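Local coordinates for thioredoxin (Thermosipho africanus, PDB 6MOS), which probably catalyses thiol-disulfide exchange on protein substrates, as other thioredoxins do, through a redox-active pair of cysteines, at residues Val76-Val79 against Pro80-Ile83; Glu108-Leu111 against Glu112-Lys116; Asn97-Ile100 against Ser101-Ile104. All blocks are in the same frame, centred on the assembly; numbering follows the deposited sequence. Where two conformers were deposited one is given.

Contact 1. Residues Val76-Val79 against Pro80-Ile83; sequences VFTV and PTVI
Thr81 folds back onto Thr78 in a local turn contact, formed where the loop after helix 69-73 passes through a cis peptide bond before Pro80 and enters strand 81-86. The evidence for the turn is the 136° between the end-to-end directions of 76-79 and 80-83, together with one direct hydrogen bond: Thr81 OG1 donates to Thr78 O over 2.6 Å. The donor is tilted 33° from the carbonyl plane. A chi1 of -69° sets this hydroxyl beside Thr81's own backbone N, facing back across the bend. Thr81 OG1 also accepts from water 1 at 2.9 Å, and that water in turn accepts from Phe77 N at 3.2 Å. Thr81 thus ties two points of the incoming loop. A second water links Thr78 OG1, 3.1 Å away, to Pro80 O.

Val76 and Thr81 meet tip to tip, with Val76 CG1 3.8 Å from Thr81 OG1, and an apolar contact follows where Val76 CG2 lies 4.3 Å from Ile83 CD1. Val79 and Pro80, whose side chains point away from the other segment, both touch Cys41, and Pro80 also touches Cys38, the two cysteines of the observed disulfide. This is the cis-proline loop of the thioredoxin fold. A hydroxyl that both donates and accepts, backed by methyl contacts, probably helps fix the bend beside the disulfide.

Contact 2. Residues Glu108-Leu111 against Glu112-Lys116; sequences ERYL and EISNK
The backbone here is helical, the N-H groups of Glu112, Ile113, Ser114 and Asn115 donating to the carbonyls of Glu108, Arg109, Tyr110 and Leu111, four residues back, over 2.8 to 2.9 Å at N-H...O angles between 152° and 168°. Tyr110 O receives two donors from one residue: besides Ser114 N, Ser114 OG reaches it at 2.8 Å, and the two approach from opposite faces of the carbonyl plane. The hydroxyl sits beside Ser114's own backbone N, chi1 -60°, which turns it back toward the preceding turn. There it also lies over one face of the Tyr110 ring, offset toward the rim, with Tyr110 CE2 its nearest ring atom at 3.4 Å. Ser114 was modelled in two conformers, and these hydroxyl contacts belong to the one given, so they are doubtful as a fixed feature. The phenol itself is anchored at its far end, where Tyr110 OH hydrogen-bonds Asp86.

Ile113 lays its CG1 against the preceding turn, 3.2 Å from Arg109 O. On the solvent side, the extended Lys116 chain reaches back to Glu112 and forms a salt bridge, Lys116 NZ to Glu112 OE2 3.1 Å, the amine coming from above the carboxylate plane. Another side of the helix faces the protein: Leu111 packs on Phe55 of helix 39-55 and on Met28, which Tyr110 also touches. An i to i+4 glutamate-lysine pair such as Glu112 and Lys116 is a familiar helix interaction, here within the last turns of the C-terminal helix of the thioredoxin fold.

Contact 3. Residues Asn97-Ile100 against Ser101-Ile104; sequences NFSI and SEVI
Glu102 reaches back along the chain and lays its carboxylate against the backbone of Phe98 and Ser99. Glu102 OE2 stands 3.3 Å from Phe98 CA, while Glu102 OE1 is 3.7 Å from Phe98 CB. The polar part of this overlap is a hydrogen bond from Ser99 N to Glu102 OE2 of 3.1 Å, with an N-H...O angle of 156°. The donor meets the oxygen from well above the carboxylate plane, 66° out of it. An extended chain beyond CG (chi2 177°) carries the carboxylate that far, and on its way Glu102 CG passes 3.4 Å from Ser99 OG. A weak return bond runs from Glu102 N to Ser99 O, so backbone and side chain of Glu102 both hold the same serine. The bond from Ser99 N to the glutamate three residues on resembles one half of a capping box; the return bond goes to the serine carbonyl and not to its hydroxyl. An alanine here would probably leave Ser99 N without its carboxylate acceptor and Ser99 OG without its CG neighbour, so that the weak return bond would tie the two residues less firmly.

Two hydroxyls meet beside this pair: Ser99 OG and Ser101 OG share a hydrogen bond of 2.8 Å in which either may donate. Ile104 N donates to Ile100 O, four residues back, at 3.2 Å.

The Phe98 ring leads away from segment 101-104, yet its CD2 still meets Val103 CG2 at 4.1 Å in an oblique approach. Around these residues, Phe98 touches Val82, Phe98 and Ile100 touch Met44 of helix 39-55, and Ile100 and Ile104 both touch Ile51 further along it. Val103 rests on Val82 and Ile84 of strand 81-86 and on Phe94 of strand 89-95, so helix 100-115 starts packed against both the sheet and helix 39-55.

Overall arrangement
Contacts 1 and 3, with centres 13 Å apart, meet directly: Val82 CG2 lies 3.9 Å from Phe98 CZ, and Val82 CG1 is 4.1 Å from Val103 CG1. Pro80 O also approaches Phe98 CE1, at 3.6 Å. Met44 of helix 39-55 is touched by both Pro80 and Phe98, which joins the cis-proline loop and the start of the last helix a second way. Contact 1 touches the disulfide cysteines Cys38 and Cys41, probably the redox centre, through Val79 and Pro80. Contact 2 continues helix 100-115 beyond contact 3, its centre about 17 Å from that of contact 3 and 24 Å from that of contact 1. The bound tris molecule lies about 13 Å from the side chain of Ile83.

Contact 1. Residues Val76-Val79 against Pro80-Ile83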
# COMPACT_ATOMS: atom_id res chain seq x y z
N VAL A 76 -3.20 -9.87 6.52
CA VAL A 76 -2.67 -9.79 5.16
C VAL A 76 -2.15 -11.17 4.80
O VAL A 76 -1.25 -11.69 5.47
CB VAL A 76 -1.56 -8.74 5.06
CG1 VAL A 76 -0.88 -8.83 3.68
CG2 VAL A 76 -2.10 -7.36 5.35
N PHE A 77 -2.69 -11.74 3.73
CA PHE A 77 -2.35 -13.10 3.32
C PHE A 77 -1.83 -13.21 1.90
O PHE A 77 -1.15 -14.19 1.59
CB PHE A 77 -3.56 -14.02 3.47
CG PHE A 77 -4.23 -13.87 4.78
CD1 PHE A 77 -3.57 -14.20 5.94
CD2 PHE A 77 -5.52 -13.38 4.85
CE1 PHE A 77 -4.18 -14.04 7.17
CE2 PHE A 77 -6.14 -13.23 6.07
CZ PHE A 77 -5.47 -13.55 7.23
N THR A 78 -2.16 -12.28 1.03
CA THR A 78 -1.68 -12.28 -0.34
C THR A 78 -0.80 -11.06 -0.58
O THR A 78 -0.97 -10.02 0.06
CB THR A 78 -2.84 -12.30 -1.35
OG1 THR A 78 -2.31 -12.24 -2.68
CG2 THR A 78 -3.79 -11.13 -1.11
N VAL A 79 0.14 -11.20 -1.51
CA VAL A 79 0.92 -10.05 -1.94
C VAL A 79 0.80 -9.92 -3.46
O VAL A 79 0.63 -10.93 -4.16
CB VAL A 79 2.39 -10.16 -1.48
CG1 VAL A 79 2.44 -10.10 0.02
CG2 VAL A 79 3.00 -11.47 -1.92
N PRO A 80 0.85 -8.70 -4.02
CA PRO A 80 0.97 -7.48 -3.21
C PRO A 80 -0.32 -7.13 -2.48
O PRO A 80 -1.41 -7.46 -2.97
CB PRO A 80 1.33 -6.42 -4.25
CG PRO A 80 0.69 -6.92 -5.52
CD PRO A 80 0.83 -8.43 -5.47
N THR A 81 -0.21 -6.52 -1.30
CA THR A 81 -1.35 -5.89 -0.66
C THR A 81 -0.95 -4.45 -0.37
O THR A 81 0.18 -4.19 0.05
CB THR A 81 -1.80 -6.60 0.64
OG1 THR A 81 -2.37 -7.89 0.34
CG2 THR A 81 -2.82 -5.77 1.41
N VAL A 82 -1.86 -3.51 -0.64
CA VAL A 82 -1.62 -2.09 -0.40
C VAL A 82 -2.67 -1.61 0.60
O VAL A 82 -3.86 -1.83 0.39
CB VAL A 82 -1.68 -1.27 -1.70
CG1 VAL A 82 -1.52 0.21 -1.37
CG2 VAL A 82 -0.58 -1.70 -2.65
N ILE A 83 -2.22 -0.97 1.67
CA ILE A 83 -3.14 -0.39 2.64
C ILE A 83 -2.82 1.09 2.72
O ILE A 83 -1.67 1.47 2.92
CB ILE A 83 -3.02 -1.06 4.03
CG1 ILE A 83 -3.31 -2.57 3.93
CG2 ILE A 83 -4.00 -0.44 5.01
CD1 ILE A 83 -3.36 -3.25 5.27
O HOH W 1 -4.16 -9.61 1.80
O HOH W 2 -2.53 -9.48 -3.98

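Contact 2. Residues Glu108-Leu111 against Glu112-Lys116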
# COMPACT_ATOMS: atom_id res chain seq x y z
N GLU A 108 -5.94 10.33 -4.40
CA GLU A 108 -6.38 11.64 -4.86
C GLU A 108 -7.76 11.99 -4.33
O GLU A 108 -7.97 13.11 -3.83
CB GLU A 108 -6.35 11.70 -6.39
CG GLU A 108 -4.96 11.97 -6.92
CD GLU A 108 -4.92 12.23 -8.41
OE1 GLU A 108 -5.83 11.77 -9.12
OE2 GLU A 108 -3.96 12.89 -8.86
N ARG A 109 -8.70 11.05 -4.39
CA ARG A 109 -10.04 11.31 -3.87
C ARG A 109 -10.00 11.61 -2.38
O ARG A 109 -10.69 12.53 -1.90
CB ARG A 109 -10.97 10.13 -4.14
CG ARG A 109 -11.28 9.89 -5.61
CD ARG A 109 -12.64 9.22 -5.78
NE ARG A 109 -12.92 8.25 -4.73
CZ ARG A 109 -12.50 6.98 -4.76
NH1 ARG A 109 -11.79 6.54 -5.78
NH2 ARG A 109 -12.80 6.16 -3.75
N TYR A 110 -9.21 10.85 -1.61
CA TYR A 110 -9.13 11.09 -0.18
C TYR A 110 -8.55 12.47 0.12
O TYR A 110 -9.05 13.19 1.00
CB TYR A 110 -8.30 10.01 0.52
CG TYR A 110 -8.30 10.18 2.02
CD1 TYR A 110 -9.41 9.81 2.78
CD2 TYR A 110 -7.21 10.71 2.69
CE1 TYR A 110 -9.43 9.96 4.14
CE2 TYR A 110 -7.21 10.87 4.06
CZ TYR A 110 -8.33 10.49 4.78
OH TYR A 110 -8.33 10.64 6.14
N LEU A 111 -7.51 12.87 -0.62
CA LEU A 111 -6.93 14.19 -0.38
C LEU A 111 -7.89 15.29 -0.81
O LEU A 111 -7.97 16.35 -0.16
CB LEU A 111 -5.59 14.32 -1.10
CG LEU A 111 -4.47 13.51 -0.43
CD1 LEU A 111 -3.20 13.55 -1.25
CD2 LEU A 111 -4.22 14.02 0.98
N GLU A 112 -8.64 15.06 -1.89
CA GLU A 112 -9.64 16.04 -2.32
C GLU A 112 -10.70 16.25 -1.25
O GLU A 112 -11.05 17.38 -0.91
CB GLU A 112 -10.29 15.57 -3.63
CG GLU A 112 -11.52 16.40 -4.01
CD GLU A 112 -12.37 15.76 -5.09
OE1 GLU A 112 -12.25 14.53 -5.32
OE2 GLU A 112 -13.16 16.49 -5.72
N ILE A 113 -11.23 15.15 -0.70
CA ILE A 113 -12.22 15.25 0.37
C ILE A 113 -11.62 15.94 1.58
O ILE A 113 -12.21 16.86 2.16
CB ILE A 113 -12.75 13.85 0.73
CG1 ILE A 113 -13.50 13.22 -0.44
CG2 ILE A 113 -13.61 13.91 1.98
CD1 ILE A 113 -13.68 11.73 -0.30
N SER A 114 -10.41 15.52 1.96
CA SER A 114 -9.77 16.05 3.15
C SER A 114 -9.48 17.54 3.01
O SER A 114 -9.67 18.31 3.97
CB SER A 114 -8.48 15.28 3.44
OG SER A 114 -8.74 13.91 3.66
N ASN A 115 -9.02 17.96 1.84
CA ASN A 115 -8.63 19.36 1.66
C ASN A 115 -9.82 20.30 1.51
O ASN A 115 -9.62 21.52 1.53
CB ASN A 115 -7.73 19.51 0.43
CG ASN A 115 -6.34 18.91 0.63
OD1 ASN A 115 -5.85 18.76 1.75
ND2 ASN A 115 -5.69 18.57 -0.49
N LYS A 116 -11.03 19.77 1.32
CA LYS A 116 -12.22 20.61 1.17
C LYS A 116 -12.78 21.04 2.52
O LYS A 116 -12.35 20.55 3.56
CB LYS A 116 -13.30 19.89 0.36
CG LYS A 116 -13.11 19.98 -1.14
CD LYS A 116 -14.23 19.26 -1.86
CE LYS A 116 -14.05 19.34 -3.36
NZ LYS A 116 -14.95 18.38 -4.04

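Contact 3. Residues Asn97-Ile100 against Ser101-Ile104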
# COMPACT_ATOMS: atom_id res chain seq x y z
N ASN A 97 -6.99 -8.44 -6.57
CA ASN A 97 -7.24 -7.93 -7.93
C ASN A 97 -7.39 -6.41 -7.87
O ASN A 97 -8.45 -5.90 -7.52
CB ASN A 97 -8.46 -8.58 -8.56
CG ASN A 97 -8.32 -8.74 -10.07
OD1 ASN A 97 -7.22 -8.66 -10.62
ND2 ASN A 97 -9.44 -8.96 -10.75
N PHE A 98 -6.32 -5.71 -8.25
CA PHE A 98 -6.33 -4.26 -8.31
C PHE A 98 -5.19 -3.80 -9.20
O PHE A 98 -4.18 -4.50 -9.36
CB PHE A 98 -6.19 -3.64 -6.91
CG PHE A 98 -4.85 -3.84 -6.29
CD1 PHE A 98 -4.56 -5.02 -5.60
CD2 PHE A 98 -3.88 -2.85 -6.36
CE1 PHE A 98 -3.32 -5.19 -5.01
CE2 PHE A 98 -2.63 -3.03 -5.77
CZ PHE A 98 -2.36 -4.20 -5.10
N SER A 99 -5.37 -2.62 -9.81
CA SER A 99 -4.34 -1.98 -10.61
C SER A 99 -3.74 -0.82 -9.84
O SER A 99 -4.34 -0.30 -8.90
CB SER A 99 -4.92 -1.47 -11.93
OG SER A 99 -5.87 -0.45 -11.69
N ILE A 100 -2.55 -0.40 -10.26
CA ILE A 100 -1.90 0.70 -9.56
C ILE A 100 -2.68 2.00 -9.74
O ILE A 100 -2.61 2.88 -8.88
CB ILE A 100 -0.43 0.83 -10.01
CG1 ILE A 100 0.37 1.65 -9.02
CG2 ILE A 100 -0.32 1.45 -11.39
CD1 ILE A 100 0.65 0.92 -7.72
N SER A 101 -3.47 2.12 -10.82
CA SER A 101 -4.27 3.33 -11.01
C SER A 101 -5.35 3.47 -9.93
O SER A 101 -5.67 4.60 -9.53
CB SER A 101 -4.89 3.33 -12.40
OG SER A 101 -5.70 2.19 -12.59
N GLU A 102 -5.91 2.36 -9.46
CA GLU A 102 -6.89 2.43 -8.38
C GLU A 102 -6.29 3.03 -7.12
O GLU A 102 -6.96 3.79 -6.41
CB GLU A 102 -7.44 1.04 -8.05
CG GLU A 102 -8.04 0.29 -9.21
CD GLU A 102 -8.49 -1.09 -8.79
OE1 GLU A 102 -8.95 -1.24 -7.64
OE2 GLU A 102 -8.37 -2.03 -9.60
N VAL A 103 -5.03 2.69 -6.82
CA VAL A 103 -4.37 3.24 -5.64
C VAL A 103 -4.21 4.75 -5.77
O VAL A 103 -4.52 5.51 -4.85
CB VAL A 103 -3.01 2.56 -5.43
CG1 VAL A 103 -2.31 3.14 -4.19
CG2 VAL A 103 -3.21 1.05 -5.28
N ILE A 104 -3.73 5.21 -6.93
CA ILE A 104 -3.58 6.65 -7.14
C ILE A 104 -4.93 7.34 -7.02
O ILE A 104 -5.05 8.40 -6.39
CB ILE A 104 -2.92 6.93 -8.50
CG1 ILE A 104 -1.49 6.39 -8.52
CG2 ILE A 104 -2.93 8.44 -8.78
CD1 ILE A 104 -0.87 6.37 -9.90